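Local atomic coordinates of tRNA (uracil(54)-C(5))-methyltransferase (Pyrococcus abyssi, PDB entry 2JJQ), a protein that catalyses the S-adenosyl-L-methionine-dependent methylation of uridine 54 in tRNA to 5-methyluridine. Residues V289-Y298 against V349-D360. Numbering follows the deposited sequence.
With SAH (S-adenosyl-L-homocysteine), chain B.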
# COMPACT_ATOMS: atom_id res chain seq x y z
N VAL A 289 18.13 13.50 1.61
CA VAL A 289 18.48 14.31 0.43
C VAL A 289 19.58 15.33 0.79
O VAL A 289 19.76 15.67 1.95
CB VAL A 289 17.26 15.03 -0.18
CG1 VAL A 289 16.11 14.00 -0.47
CG2 VAL A 289 16.68 16.08 0.80
N GLU A 290 20.26 15.84 -0.22
CA GLU A 290 21.31 16.86 -0.04
C GLU A 290 21.14 17.97 -1.07
O GLU A 290 20.70 17.75 -2.19
CB GLU A 290 22.71 16.24 -0.16
CG GLU A 290 23.05 15.32 1.01
CD GLU A 290 24.46 14.80 0.98
OE1 GLU A 290 25.28 15.31 0.20
OE2 GLU A 290 24.75 13.86 1.75
N GLY A 291 21.53 19.19 -0.68
CA GLY A 291 21.53 20.29 -1.61
C GLY A 291 20.21 21.04 -1.60
O GLY A 291 19.51 21.03 -0.60
N GLU A 292 19.87 21.69 -2.70
CA GLU A 292 18.66 22.49 -2.73
C GLU A 292 17.69 22.04 -3.83
O GLU A 292 16.44 22.07 -3.65
CB GLU A 292 19.02 23.94 -3.03
CG GLU A 292 17.84 24.84 -2.91
CD GLU A 292 17.13 24.79 -1.54
OE1 GLU A 292 17.72 24.39 -0.50
OE2 GLU A 292 15.96 25.22 -1.50
N LYS A 293 18.28 21.66 -4.96
CA LYS A 293 17.50 21.24 -6.18
C LYS A 293 17.17 19.75 -6.17
O LYS A 293 18.07 18.92 -6.26
CB LYS A 293 18.25 21.58 -7.47
CG LYS A 293 18.37 23.09 -7.68
CD LYS A 293 19.20 23.40 -8.90
CE LYS A 293 19.03 24.87 -9.22
NZ LYS A 293 19.85 25.35 -10.39
N ILE A 294 15.89 19.40 -6.04
CA ILE A 294 15.51 18.00 -5.87
C ILE A 294 14.63 17.60 -7.01
O ILE A 294 13.73 18.36 -7.38
CB ILE A 294 14.66 17.82 -4.58
CG1 ILE A 294 15.33 18.46 -3.34
CG2 ILE A 294 14.35 16.33 -4.27
CD1 ILE A 294 16.72 17.88 -3.00
N LEU A 295 14.88 16.41 -7.57
CA LEU A 295 13.89 15.79 -8.49
C LEU A 295 13.13 14.68 -7.76
O LEU A 295 13.76 13.78 -7.22
CB LEU A 295 14.56 15.18 -9.72
CG LEU A 295 13.73 14.29 -10.64
CD1 LEU A 295 12.62 15.11 -11.27
CD2 LEU A 295 14.69 13.81 -11.73
N ASP A 296 11.79 14.76 -7.76
CA ASP A 296 10.92 13.75 -7.18
C ASP A 296 10.41 12.92 -8.40
O ASP A 296 9.33 13.21 -8.98
CB ASP A 296 9.76 14.40 -6.39
CG ASP A 296 8.85 13.38 -5.66
OD1 ASP A 296 9.27 12.18 -5.56
OD2 ASP A 296 7.74 13.79 -5.18
N MET A 297 11.17 11.89 -8.76
CA MET A 297 10.87 11.05 -9.93
C MET A 297 9.91 9.92 -9.51
O MET A 297 10.10 9.30 -8.46
CB MET A 297 12.17 10.54 -10.57
CG MET A 297 11.92 9.72 -11.90
SD MET A 297 10.89 10.67 -13.05
CE MET A 297 10.24 9.39 -14.11
N TYR A 298 8.92 9.63 -10.36
CA TYR A 298 7.80 8.75 -10.02
C TYR A 298 7.08 9.37 -8.79
O TYR A 298 6.80 8.70 -7.83
CB TYR A 298 8.27 7.36 -9.67
CG TYR A 298 9.23 6.72 -10.68
CD1 TYR A 298 8.75 6.12 -11.85
CD2 TYR A 298 10.61 6.65 -10.42
CE1 TYR A 298 9.62 5.54 -12.76
CE2 TYR A 298 11.46 6.03 -11.29
CZ TYR A 298 10.96 5.48 -12.45
OH TYR A 298 11.84 4.85 -13.30
N VAL A 349 12.68 11.39 -19.08
CA VAL A 349 12.96 12.46 -18.11
C VAL A 349 14.44 12.79 -18.04
O VAL A 349 15.28 11.90 -17.99
CB VAL A 349 12.46 12.10 -16.68
CG1 VAL A 349 13.21 10.90 -16.14
CG2 VAL A 349 12.64 13.29 -15.69
N SER A 350 14.74 14.08 -18.02
CA SER A 350 16.11 14.55 -17.78
C SER A 350 16.42 14.63 -16.29
O SER A 350 15.60 15.10 -15.49
CB SER A 350 16.33 15.93 -18.42
OG SER A 350 17.51 16.50 -17.93
N VAL A 351 17.61 14.20 -15.93
CA VAL A 351 18.09 14.28 -14.56
C VAL A 351 19.20 15.30 -14.45
O VAL A 351 19.88 15.38 -13.45
CB VAL A 351 18.54 12.88 -14.07
CG1 VAL A 351 17.32 12.01 -13.88
CG2 VAL A 351 19.43 12.19 -15.09
N LYS A 352 19.37 16.12 -15.48
CA LYS A 352 20.42 17.14 -15.43
C LYS A 352 20.10 18.22 -14.41
O LYS A 352 18.95 18.67 -14.33
CB LYS A 352 20.50 17.84 -16.79
CG LYS A 352 20.90 16.94 -17.97
CD LYS A 352 21.27 17.83 -19.18
CE LYS A 352 21.45 17.04 -20.48
NZ LYS A 352 22.70 16.21 -20.42
N GLY A 353 21.10 18.67 -13.68
CA GLY A 353 21.00 19.90 -12.91
C GLY A 353 20.39 19.78 -11.52
O GLY A 353 20.06 20.80 -10.92
N PHE A 354 20.22 18.55 -11.02
CA PHE A 354 19.67 18.37 -9.66
C PHE A 354 20.78 18.05 -8.69
O PHE A 354 21.77 17.44 -9.08
CB PHE A 354 18.65 17.23 -9.68
CG PHE A 354 17.47 17.55 -10.49
CD1 PHE A 354 16.49 18.43 -9.98
CD2 PHE A 354 17.31 17.03 -11.77
CE1 PHE A 354 15.37 18.77 -10.70
CE2 PHE A 354 16.18 17.40 -12.51
CZ PHE A 354 15.21 18.25 -11.99
N ASP A 355 20.61 18.43 -7.42
CA ASP A 355 21.53 17.99 -6.36
C ASP A 355 21.18 16.59 -5.81
O ASP A 355 22.06 15.82 -5.45
CB ASP A 355 21.44 18.96 -5.18
CG ASP A 355 21.85 20.36 -5.59
OD1 ASP A 355 22.89 20.47 -6.26
OD2 ASP A 355 21.15 21.33 -5.24
N THR A 356 19.87 16.27 -5.77
CA THR A 356 19.43 14.96 -5.36
C THR A 356 18.34 14.49 -6.27
O THR A 356 17.50 15.29 -6.65
CB THR A 356 18.88 14.98 -3.90
OG1 THR A 356 19.95 15.22 -3.01
CG2 THR A 356 18.29 13.62 -3.50
N VAL A 357 18.34 13.21 -6.64
CA VAL A 357 17.23 12.68 -7.40
C VAL A 357 16.58 11.59 -6.54
O VAL A 357 17.24 10.64 -6.12
CB VAL A 357 17.68 12.06 -8.78
CG1 VAL A 357 16.53 11.32 -9.43
CG2 VAL A 357 18.19 13.15 -9.75
N ILE A 358 15.27 11.69 -6.32
CA ILE A 358 14.53 10.64 -5.58
C ILE A 358 13.84 9.79 -6.60
O ILE A 358 13.20 10.33 -7.51
CB ILE A 358 13.44 11.26 -4.73
CG1 ILE A 358 14.09 12.27 -3.78
CG2 ILE A 358 12.67 10.17 -3.93
CD1 ILE A 358 13.02 13.14 -3.10
N VAL A 359 13.96 8.47 -6.47
CA VAL A 359 13.19 7.59 -7.36
C VAL A 359 12.35 6.62 -6.55
O VAL A 359 12.85 6.02 -5.62
CB VAL A 359 14.10 6.81 -8.34
CG1 VAL A 359 14.76 7.80 -9.35
CG2 VAL A 359 15.13 5.98 -7.64
N ASP A 360 11.08 6.46 -6.93
CA ASP A 360 10.17 5.53 -6.24
C ASP A 360 9.48 4.75 -7.35
O ASP A 360 8.32 4.97 -7.60
CB ASP A 360 9.12 6.33 -5.43
CG ASP A 360 8.34 5.46 -4.44
OD1 ASP A 360 8.56 4.23 -4.46
OD2 ASP A 360 7.49 6.03 -3.69
N SAH B . 6.26 8.43 -4.75
CA SAH B . 4.83 8.10 -5.03
CB SAH B . 4.65 6.61 -5.31
CG SAH B . 5.34 6.16 -6.58
SD SAH B . 4.51 4.66 -7.13
C SAH B . 4.03 8.43 -3.79
O SAH B . 2.79 8.43 -3.76
OXT SAH B . 4.63 8.67 -2.76
C5' SAH B . 5.32 4.51 -8.70
C4' SAH B . 4.86 5.63 -9.65
O4' SAH B . 5.37 5.43 -11.00
C3' SAH B . 3.35 5.73 -9.82
O3' SAH B . 2.92 7.03 -9.35
C2' SAH B . 3.11 5.53 -11.34
O2' SAH B . 2.08 6.34 -11.92
C1' SAH B . 4.42 5.94 -11.95
N9 SAH B . 4.87 5.24 -13.15
C8 SAH B . 4.69 3.93 -13.48
N7 SAH B . 5.39 3.67 -14.61
C5 SAH B . 6.03 4.79 -14.99
C6 SAH B . 6.94 5.19 -16.08
N6 SAH B . 7.27 4.26 -17.01
N1 SAH B . 7.39 6.49 -16.08
C2 SAH B . 7.03 7.39 -15.14
N3 SAH B . 6.20 7.08 -14.13
C4 SAH B . 5.70 5.82 -14.01
O HOH W 1 20.20 23.16 -12.04
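A single carboxylate oxygen, Asp355 OD2, takes two consecutive backbone N-H groups, Glu292 N and Lys293 N, each at 2.9 Å, from opposite faces of the carboxylate plane and both on its anti side. Asp355 N in turn donates to Lys293 O, which also accepts from Thr356 N, so the entrance to the strand pair is tied in both directions. Next to it, Thr356 OG1 gives its hydrogen to Glu290 O at 2.8 Å, in the carbonyl plane on a lone pair, and Thr356 CG2 rests on Val289. From here strands 293-297 and 356-359 run parallel, their backbone bonds continuing through Leu295 N to Thr356 O, Ile358 N to Leu295 O (2.7 Å) and Met297 N to Ile358 O.

On one face Ile358 CD1 packs on Ile294 CG2 at 3.6 Å. On the other, the Phe354 ring lies flat against Leu295: CB sits 3.6 Å from the ring centroid, 3° off the normal, a CH-pi contact. With CG anti to the backbone N (chi1 170°), Leu295 turns its CD2 methyl against both Val351 CG1 and Val357 CG1. Farther along, Met297 lays its sulfur and methyl against Val349 CG1.

At the C-terminal ends the amino nitrogen N of S-adenosyl-L-homocysteine donates to Tyr298 O and, at 2.9 Å, to Asp360 OD2, while Tyr298 OH bonds Asp346. Asp296 OD2 accepts a hydrogen bond from Gly305 N, near the start of helix 303-310. Cofactor-binding residues just past the C-terminal ends of adjacent parallel strands are what the Rossmann-like fold of class I methyltransferases provides.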